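Local coordinates for N-acetyltransferase family protein (Bacillus anthracis, PDB 3LNB) that probably transfers acetyl groups from acetyl-coenzyme A to arylamines, inactivating the drug sulfamethoxazole, at residues C99-N103 and G137-I141; Y118-T123 and A220-I226; T256-H260 and E270-G274. The protein carries 1 engineered substitution. One frame throughout, in Å; residues are numbered along the deposited sequence.

Contact 1 (C99-N103 and G137-I141). With COA (coenzyme A), chain B.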
# COMPACT_ATOMS: atom_id res chain seq x y z
N CYS A 99 -1.91 -3.77 -1.81
CA CYS A 99 -2.48 -2.43 -1.95
C CYS A 99 -4.00 -2.32 -1.77
O CYS A 99 -4.47 -1.47 -1.02
CB CYS A 99 -2.09 -1.86 -3.31
SG CYS A 99 -2.66 -2.84 -4.70
N TYR A 100 -4.77 -3.17 -2.46
CA TYR A 100 -6.22 -3.09 -2.34
C TYR A 100 -6.76 -3.40 -0.95
O TYR A 100 -7.91 -3.07 -0.64
CB TYR A 100 -6.90 -3.99 -3.38
CG TYR A 100 -6.45 -5.42 -3.37
CD1 TYR A 100 -5.39 -5.85 -4.17
CD2 TYR A 100 -7.06 -6.36 -2.54
CE1 TYR A 100 -4.95 -7.17 -4.15
CE2 TYR A 100 -6.63 -7.67 -2.50
CZ TYR A 100 -5.58 -8.07 -3.31
OH TYR A 100 -5.15 -9.38 -3.26
N GLU A 101 -5.95 -4.03 -0.10
CA GLU A 101 -6.38 -4.34 1.26
C GLU A 101 -5.94 -3.20 2.17
O GLU A 101 -6.73 -2.68 2.96
CB GLU A 101 -5.78 -5.65 1.74
CG GLU A 101 -6.21 -6.85 0.91
CD GLU A 101 -5.48 -8.12 1.30
OE1 GLU A 101 -5.92 -8.81 2.25
OE2 GLU A 101 -4.45 -8.42 0.66
N LEU A 102 -4.67 -2.82 2.05
CA LEU A 102 -4.13 -1.74 2.86
C LEU A 102 -4.93 -0.45 2.67
O LEU A 102 -5.34 0.18 3.64
CB LEU A 102 -2.66 -1.50 2.49
CG LEU A 102 -1.70 -2.62 2.91
CD1 LEU A 102 -0.32 -2.42 2.27
CD2 LEU A 102 -1.59 -2.63 4.43
N ASN A 103 -5.17 -0.07 1.42
CA ASN A 103 -5.91 1.16 1.15
C ASN A 103 -7.41 1.06 1.38
O ASN A 103 -8.06 2.07 1.60
CB ASN A 103 -5.61 1.67 -0.26
CG ASN A 103 -4.24 2.32 -0.36
OD1 ASN A 103 -3.74 2.90 0.61
ND2 ASN A 103 -3.62 2.23 -1.53
N GLY A 137 -4.57 -2.85 -11.34
CA GLY A 137 -3.97 -3.74 -10.36
C GLY A 137 -3.49 -2.99 -9.12
O GLY A 137 -2.63 -3.47 -8.38
N HIS A 138 -4.04 -1.80 -8.90
CA HIS A 138 -3.69 -1.00 -7.74
C HIS A 138 -4.94 -0.25 -7.32
O HIS A 138 -5.80 0.06 -8.14
CB HIS A 138 -2.57 -0.01 -8.07
CG HIS A 138 -2.07 0.77 -6.89
ND1 HIS A 138 -2.10 0.26 -5.60
CD2 HIS A 138 -1.48 1.98 -6.80
CE1 HIS A 138 -1.55 1.13 -4.77
NE2 HIS A 138 -1.16 2.18 -5.47
N VAL A 139 -5.05 0.01 -6.02
CA VAL A 139 -6.19 0.72 -5.46
C VAL A 139 -5.64 1.81 -4.54
O VAL A 139 -4.81 1.53 -3.68
CB VAL A 139 -7.10 -0.21 -4.62
CG1 VAL A 139 -8.15 0.60 -3.89
CG2 VAL A 139 -7.75 -1.26 -5.53
N ILE A 140 -6.09 3.04 -4.75
CA ILE A 140 -5.64 4.16 -3.94
C ILE A 140 -6.82 4.99 -3.46
O ILE A 140 -7.95 4.76 -3.86
CB ILE A 140 -4.68 5.08 -4.72
CG1 ILE A 140 -5.40 5.68 -5.92
CG2 ILE A 140 -3.45 4.28 -5.17
CD1 ILE A 140 -4.53 6.62 -6.75
N ILE A 141 -6.52 5.96 -2.60
CA ILE A 141 -7.54 6.84 -2.03
C ILE A 141 -7.37 8.28 -2.50
O ILE A 141 -6.26 8.79 -2.58
CB ILE A 141 -7.45 6.85 -0.48
CG1 ILE A 141 -7.82 5.48 0.09
CG2 ILE A 141 -8.37 7.93 0.09
CD1 ILE A 141 -7.46 5.32 1.55
N1A COA B . 5.33 -9.56 -6.53
C2A COA B . 6.07 -10.54 -6.05
N3A COA B . 7.38 -10.42 -5.91
C4A COA B . 8.00 -9.28 -6.26
C5A COA B . 7.25 -8.23 -6.78
C6A COA B . 5.88 -8.40 -6.91
N6A COA B . 5.12 -7.41 -7.38
N7A COA B . 8.09 -7.23 -7.02
C8A COA B . 9.31 -7.63 -6.68
N9A COA B . 9.26 -8.88 -6.21
C1B COA B . 10.40 -9.63 -5.62
C2B COA B . 11.58 -9.80 -6.58
O2B COA B . 11.32 -10.89 -7.47
C3B COA B . 12.69 -10.16 -5.59
O3B COA B . 12.74 -11.58 -5.39
P3B COA B . 14.17 -12.26 -5.11
O7A COA B . 14.97 -11.51 -4.11
O8A COA B . 13.86 -13.77 -4.64
O9A COA B . 14.90 -12.35 -6.54
C4B COA B . 12.26 -9.46 -4.30
O4B COA B . 10.99 -8.84 -4.57
C5B COA B . 13.25 -8.36 -3.92
O5B COA B . 13.31 -7.37 -4.94
P1A COA B . 14.43 -6.22 -4.87
O1A COA B . 14.06 -5.16 -6.03
O2A COA B . 15.79 -6.78 -5.04
O3A COA B . 14.25 -5.50 -3.45
P2A COA B . 13.13 -4.39 -3.12
O4A COA B . 13.83 -2.97 -3.44
O5A COA B . 12.70 -4.49 -1.71
O6A COA B . 11.93 -4.55 -4.18
CBP COA B . 9.53 -4.44 -3.66
CCP COA B . 10.76 -5.32 -3.88
CDP COA B . 9.70 -3.64 -2.37
CEP COA B . 8.29 -5.33 -3.55
CAP COA B . 9.36 -3.49 -4.85
OAP COA B . 9.26 -4.25 -6.05
C9P COA B . 8.09 -2.64 -4.71
O9P COA B . 8.03 -1.72 -3.89
N8P COA B . 7.11 -2.97 -5.54
C7P COA B . 5.82 -2.27 -5.58
C6P COA B . 4.67 -3.27 -5.72
C5P COA B . 3.38 -2.58 -6.17
O5P COA B . 3.26 -2.19 -7.33
N4P COA B . 2.43 -2.45 -5.25
C3P COA B . 1.15 -1.79 -5.55
C2P COA B . 0.21 -2.74 -6.28
S1P COA B . -0.42 -4.12 -5.26
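Asn103 ND2 donates to Val139 O over 2.6 Å, and the same amide nitrogen is also hydrogen-bonded to Asp153. The bond to the strand lies in the carbonyl plane, with an N-H...O angle of 159°, and Val139 O sits close to the plane of the Asn103 amide. Since Asn103 OD1 accepts from the backbone of Ala154, both ends of the amide are held and its flip is fixed. One helical turn earlier, Cys99 CB comes to 3.1 Å from His138 ND1, at the edge of the imidazole and in its plane. His138 ND1 faces Cys99 SG and His138 NE2 binds Asp153, a geometry consistent with the Cys-His-Asp triad of arylamine N-acetyltransferases, set where helix 99-112 runs along strand 131-145. The position of SG is doubtful, because the model puts it too near the coenzyme A sulfur. His138 CG is anti to its backbone N (chi1 -175°), which carries the ring out to the cysteine although the CB points away from the helix. Coenzyme A C3P lies over one face of this ring, toward its rim. Val139 CG2 makes an apolar contact with Tyr100 CB at 3.6 Å; separately, Ile141 CD1 approaches Asn103 O at 3.3 Å.

Contact 2 (Y118-T123 and A220-I226)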
# COMPACT_ATOMS: atom_id res chain seq x y z
N TYR A 118 -12.52 8.66 -1.25
CA TYR A 118 -13.09 7.63 -2.11
C TYR A 118 -11.95 6.86 -2.77
O TYR A 118 -10.83 7.37 -2.88
CB TYR A 118 -14.05 8.21 -3.17
CG TYR A 118 -13.45 9.15 -4.18
CD1 TYR A 118 -13.31 10.51 -3.91
CD2 TYR A 118 -13.05 8.68 -5.44
CE1 TYR A 118 -12.79 11.39 -4.86
CE2 TYR A 118 -12.52 9.55 -6.40
CZ TYR A 118 -12.40 10.90 -6.11
OH TYR A 118 -11.89 11.75 -7.06
N LYS A 119 -12.23 5.62 -3.16
CA LYS A 119 -11.24 4.76 -3.78
C LYS A 119 -11.32 4.83 -5.30
O LYS A 119 -12.39 5.04 -5.86
CB LYS A 119 -11.47 3.30 -3.35
CG LYS A 119 -11.46 3.07 -1.84
CD LYS A 119 -11.70 1.60 -1.49
CE LYS A 119 -13.14 1.18 -1.76
NZ LYS A 119 -14.11 1.95 -0.94
N VAL A 120 -10.17 4.64 -5.96
CA VAL A 120 -10.11 4.64 -7.42
C VAL A 120 -9.11 3.57 -7.82
O VAL A 120 -8.23 3.20 -7.05
CB VAL A 120 -9.65 6.00 -8.01
CG1 VAL A 120 -10.57 7.12 -7.54
CG2 VAL A 120 -8.20 6.28 -7.64
N ALA A 121 -9.24 3.05 -9.04
CA ALA A 121 -8.31 2.04 -9.50
C ALA A 121 -7.10 2.71 -10.13
O ALA A 121 -7.16 3.87 -10.54
CB ALA A 121 -8.99 1.12 -10.50
N GLY A 122 -6.01 1.97 -10.19
CA GLY A 122 -4.79 2.47 -10.79
C GLY A 122 -4.12 1.32 -11.50
O GLY A 122 -4.45 0.16 -11.26
N THR A 123 -3.20 1.64 -12.39
CA THR A 123 -2.46 0.64 -13.16
C THR A 123 -0.99 1.02 -12.99
O THR A 123 -0.59 2.12 -13.37
CB THR A 123 -2.85 0.69 -14.65
OG1 THR A 123 -4.27 0.50 -14.79
CG2 THR A 123 -2.13 -0.41 -15.43
N ALA A 220 -0.68 5.03 -13.20
CA ALA A 220 -1.67 5.89 -13.80
C ALA A 220 -2.97 5.59 -13.07
O ALA A 220 -3.11 4.52 -12.49
CB ALA A 220 -1.81 5.57 -15.28
N PHE A 221 -3.90 6.53 -13.11
CA PHE A 221 -5.20 6.35 -12.48
C PHE A 221 -6.21 7.36 -12.99
O PHE A 221 -5.86 8.29 -13.73
CB PHE A 221 -5.10 6.44 -10.94
CG PHE A 221 -4.69 7.80 -10.43
CD1 PHE A 221 -3.36 8.19 -10.42
CD2 PHE A 221 -5.65 8.69 -9.94
CE1 PHE A 221 -2.98 9.44 -9.94
CE2 PHE A 221 -5.28 9.95 -9.46
CZ PHE A 221 -3.95 10.33 -9.46
N THR A 222 -7.47 7.16 -12.62
CA THR A 222 -8.57 8.05 -13.01
C THR A 222 -9.30 8.43 -11.73
O THR A 222 -8.95 7.95 -10.65
CB THR A 222 -9.58 7.36 -13.96
OG1 THR A 222 -10.32 6.38 -13.22
CG2 THR A 222 -8.86 6.68 -15.11
N LEU A 223 -10.30 9.30 -11.84
CA LEU A 223 -11.05 9.71 -10.67
C LEU A 223 -12.42 9.02 -10.59
O LEU A 223 -13.33 9.50 -9.92
CB LEU A 223 -11.19 11.24 -10.64
CG LEU A 223 -9.86 12.01 -10.71
CD1 LEU A 223 -10.11 13.50 -10.59
CD2 LEU A 223 -8.93 11.55 -9.59
N ASP A 224 -12.56 7.89 -11.29
CA ASP A 224 -13.80 7.12 -11.27
C ASP A 224 -13.86 6.31 -9.97
O ASP A 224 -13.04 5.42 -9.74
CB ASP A 224 -13.86 6.13 -12.45
CG ASP A 224 -13.75 6.81 -13.80
OD1 ASP A 224 -14.39 7.86 -14.00
OD2 ASP A 224 -13.03 6.28 -14.68
N PRO A 225 -14.84 6.60 -9.10
CA PRO A 225 -15.04 5.93 -7.81
C PRO A 225 -15.31 4.43 -7.95
O PRO A 225 -16.13 4.02 -8.78
CB PRO A 225 -16.25 6.64 -7.22
CG PRO A 225 -16.21 7.99 -7.86
CD PRO A 225 -15.83 7.68 -9.28
N ILE A 226 -14.64 3.62 -7.14
CA ILE A 226 -14.84 2.18 -7.19
C ILE A 226 -15.39 1.66 -5.86
O ILE A 226 -15.03 2.15 -4.79
CB ILE A 226 -13.53 1.43 -7.53
CG1 ILE A 226 -12.47 1.69 -6.46
CG2 ILE A 226 -13.04 1.87 -8.90
CD1 ILE A 226 -11.14 1.01 -6.73
O HOH W 1 -14.84 4.56 -3.09
O HOH W 2 -11.24 3.96 -10.74
O HOH W 3 -9.04 4.40 -12.49
O HOH W 4 -5.50 2.91 -13.99
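Val120 and Phe221 meet obliquely at the apolar centre, with Val120 CG2 4.2 Å from Phe221 CD2. Both branches of Val120 also lie against Thr222 O, and its CB is 3.4 Å from that oxygen. Ile226 packs on the opposite side of the 118-123 backbone: with CG1 between the backbone N and the carbonyl carbon (chi1 61°), its CD1 comes to 3.4 Å from Val120 C, and CG1 packs against Lys119 CB. Tyr118 crosses obliquely over the bend of the partner strand, its CD2 touching Pro225 CG and its OH resting against Leu223 CB. These are neighbouring antiparallel strands, 116-126 and 216-225, in the large sheet of the enzyme, and their short axes run at 159°. Direct pairing is regular at one end, where Thr123 and Ala220 exchange two backbone hydrogen bonds, each 2.9 Å long. At the far end Ile226 N donates to Lys119 O at 3.0 Å, from 38° out of the carbonyl plane. The backbones part where Ala121 faces Thr222-Asp224, and there water takes over: one molecule accepts from Ala121 N and donates to Asp224 O, and another donates to Ala121 O at 2.8 Å and is hydrogen-bonded to Thr222 OG1.

Contact 3 (T256-H260 and E270-G274). With COA (coenzyme A), chain B.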
# COMPACT_ATOMS: atom_id res chain seq x y z
N THR A 256 11.57 0.41 7.35
CA THR A 256 12.36 0.38 8.57
C THR A 256 12.88 1.80 8.77
O THR A 256 12.75 2.64 7.88
CB THR A 256 13.57 -0.56 8.47
OG1 THR A 256 14.43 -0.12 7.41
CG2 THR A 256 13.12 -1.98 8.20
N ASN A 257 13.47 2.07 9.92
CA ASN A 257 13.99 3.40 10.16
C ASN A 257 15.16 3.75 9.23
O ASN A 257 15.42 4.92 8.99
CB ASN A 257 14.40 3.55 11.62
CG ASN A 257 13.20 3.52 12.54
OD1 ASN A 257 12.30 4.36 12.44
ND2 ASN A 257 13.17 2.56 13.45
N TYR A 258 15.83 2.74 8.69
CA TYR A 258 16.97 2.98 7.81
C TYR A 258 16.76 2.54 6.35
O TYR A 258 17.72 2.50 5.57
CB TYR A 258 18.20 2.30 8.39
CG TYR A 258 18.54 2.80 9.78
CD1 TYR A 258 18.85 4.14 10.00
CD2 TYR A 258 18.52 1.95 10.88
CE1 TYR A 258 19.13 4.62 11.27
CE2 TYR A 258 18.79 2.42 12.16
CZ TYR A 258 19.10 3.75 12.35
OH TYR A 258 19.36 4.23 13.62
N GLY A 259 15.52 2.21 5.99
CA GLY A 259 15.23 1.78 4.63
C GLY A 259 13.98 0.93 4.59
O GLY A 259 12.92 1.36 5.04
N HIS A 260 14.11 -0.27 4.02
CA HIS A 260 13.00 -1.22 3.95
C HIS A 260 13.56 -2.63 3.78
O HIS A 260 14.73 -2.81 3.43
CB HIS A 260 12.03 -0.90 2.81
CG HIS A 260 12.61 -1.06 1.43
ND1 HIS A 260 13.41 -0.11 0.84
CD2 HIS A 260 12.49 -2.07 0.53
CE1 HIS A 260 13.75 -0.51 -0.37
NE2 HIS A 260 13.21 -1.70 -0.58
N GLU A 270 17.68 -6.68 2.13
CA GLU A 270 17.71 -5.58 3.08
C GLU A 270 18.31 -4.30 2.51
O GLU A 270 19.43 -4.29 2.00
CB GLU A 270 18.51 -6.01 4.32
CG GLU A 270 17.91 -7.19 5.07
CD GLU A 270 18.83 -7.72 6.15
OE1 GLU A 270 19.78 -8.47 5.81
OE2 GLU A 270 18.61 -7.37 7.33
N THR A 271 17.54 -3.22 2.60
CA THR A 271 17.99 -1.92 2.15
C THR A 271 18.26 -1.20 3.47
O THR A 271 17.33 -0.86 4.21
CB THR A 271 16.90 -1.20 1.36
OG1 THR A 271 16.51 -2.03 0.25
CG2 THR A 271 17.41 0.13 0.84
N PHE A 272 19.54 -0.96 3.75
CA PHE A 272 19.93 -0.38 5.03
C PHE A 272 20.99 0.71 4.92
O PHE A 272 22.11 0.47 4.47
CB PHE A 272 20.42 -1.54 5.90
CG PHE A 272 20.85 -1.15 7.28
CD1 PHE A 272 22.16 -0.79 7.54
CD2 PHE A 272 19.94 -1.20 8.34
CE1 PHE A 272 22.58 -0.49 8.84
CE2 PHE A 272 20.34 -0.90 9.63
CZ PHE A 272 21.66 -0.55 9.89
N LYS A 273 20.63 1.92 5.35
CA LYS A 273 21.52 3.08 5.32
C LYS A 273 22.28 3.18 4.01
O LYS A 273 23.51 3.26 4.01
CB LYS A 273 22.52 3.02 6.47
CG LYS A 273 21.90 3.24 7.84
CD LYS A 273 22.93 3.05 8.95
CE LYS A 273 22.28 3.24 10.31
NZ LYS A 273 23.16 2.78 11.42
N GLY A 274 21.55 3.16 2.90
CA GLY A 274 22.19 3.29 1.61
C GLY A 274 22.64 1.99 0.97
O GLY A 274 22.86 1.96 -0.24
N1A COA B . 5.33 -9.56 -6.53
C2A COA B . 6.07 -10.54 -6.05
N3A COA B . 7.38 -10.42 -5.91
C4A COA B . 8.00 -9.28 -6.26
C5A COA B . 7.25 -8.23 -6.78
C6A COA B . 5.88 -8.40 -6.91
N6A COA B . 5.12 -7.41 -7.38
N7A COA B . 8.09 -7.23 -7.02
C8A COA B . 9.31 -7.63 -6.68
N9A COA B . 9.26 -8.88 -6.21
C1B COA B . 10.40 -9.63 -5.62
C2B COA B . 11.58 -9.80 -6.58
O2B COA B . 11.32 -10.89 -7.47
C3B COA B . 12.69 -10.16 -5.59
O3B COA B . 12.74 -11.58 -5.39
P3B COA B . 14.17 -12.26 -5.11
O7A COA B . 14.97 -11.51 -4.11
O8A COA B . 13.86 -13.77 -4.64
O9A COA B . 14.90 -12.35 -6.54
C4B COA B . 12.26 -9.46 -4.30
O4B COA B . 10.99 -8.84 -4.57
C5B COA B . 13.25 -8.36 -3.92
O5B COA B . 13.31 -7.37 -4.94
P1A COA B . 14.43 -6.22 -4.87
O1A COA B . 14.06 -5.16 -6.03
O2A COA B . 15.79 -6.78 -5.04
O3A COA B . 14.25 -5.50 -3.45
P2A COA B . 13.13 -4.39 -3.12
O4A COA B . 13.83 -2.97 -3.44
O5A COA B . 12.70 -4.49 -1.71
O6A COA B . 11.93 -4.55 -4.18
CBP COA B . 9.53 -4.44 -3.66
CCP COA B . 10.76 -5.32 -3.88
CDP COA B . 9.70 -3.64 -2.37
CEP COA B . 8.29 -5.33 -3.55
CAP COA B . 9.36 -3.49 -4.85
OAP COA B . 9.26 -4.25 -6.05
C9P COA B . 8.09 -2.64 -4.71
O9P COA B . 8.03 -1.72 -3.89
N8P COA B . 7.11 -2.97 -5.54
C7P COA B . 5.82 -2.27 -5.58
C6P COA B . 4.67 -3.27 -5.72
C5P COA B . 3.38 -2.58 -6.17
O5P COA B . 3.26 -2.19 -7.33
N4P COA B . 2.43 -2.45 -5.25
C3P COA B . 1.15 -1.79 -5.55
C2P COA B . 0.21 -2.74 -6.28
S1P COA B . -0.42 -4.12 -5.26
O HOH W 5 16.59 -1.24 6.73
O HOH W 6 18.86 3.07 3.10
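His260 and Thr271 form the close-packed end of the contact. Thr271 OG1 stands over one face of the imidazole, offset toward its rim and 3.2 Å from His260 CE1, while Thr271 CB makes a CH-pi contact with the same ring. The threonine hydroxyl is also hydrogen-bonded to Lys276. A chi1 of 67° turns the His260 ring toward the coenzyme A pyrophosphate, where NE2 donates to O4A at 3.2 Å with an N-H...O angle of 165°, and only weakly to O5A. Underneath, the backbones pair as antiparallel strands of the hairpin 259-263/267-272. Thr271 N donates to His260 O at 3.0 Å, nearly along the C=O axis, and His260 N returns a longer bond of 3.3 Å to Thr271 O. Gly259 ends the type I turn begun at Thr256, and its CA-H points to Thr271 O, which lies 3.4 Å from Gly259 CA. Back along this strand pairing, a water links Thr256 OG1 to Thr271 O. Beyond it the contact runs to the solvent side, where Tyr258, Phe272 and Lys273 are all exposed. Lys273 N donates to Tyr258 O at 3.0 Å, and the lysine chain, extended beyond CG, runs alongside the tyrosine. Lys273 CE sits over the ring centre, 3.5 Å from the Tyr258 centroid, and NZ makes a cation-pi contact over that face. Phe272 lies beside Tyr258 with their ring planes at 67°, an oblique pair joined at Phe272 CE2 and Tyr258 CD2. A second water, at this turn end, bridges Tyr258 O and Gly274 N.

How the contacts relate
The 137-141 strand of contact 1 and both strands of contact 2 belong to the large antiparallel sheet, where strand 116-126 lies between strands 131-145 and 216-225; the helix of contact 1 packs against it. The two centres are 10 Å apart, and probable backbone hydrogen bonds join them: Gly122 N with His138 O at 2.8 Å, and Val120 N with Ile140 O at 3.1 Å. Ile140 CD1 also packs on Phe221 CG, 3.9 Å away. Contact 3 belongs to the separate five-stranded sheet, its centre 24 Å from that of contact 1, with nearest atoms about 12 Å apart. Coenzyme A bridges this gap, its thiol end at contact 1 and its pyrophosphate at contact 3. Contact 2 does not line the pocket; Gly122 CA lies 8.5 Å from coenzyme A C2P.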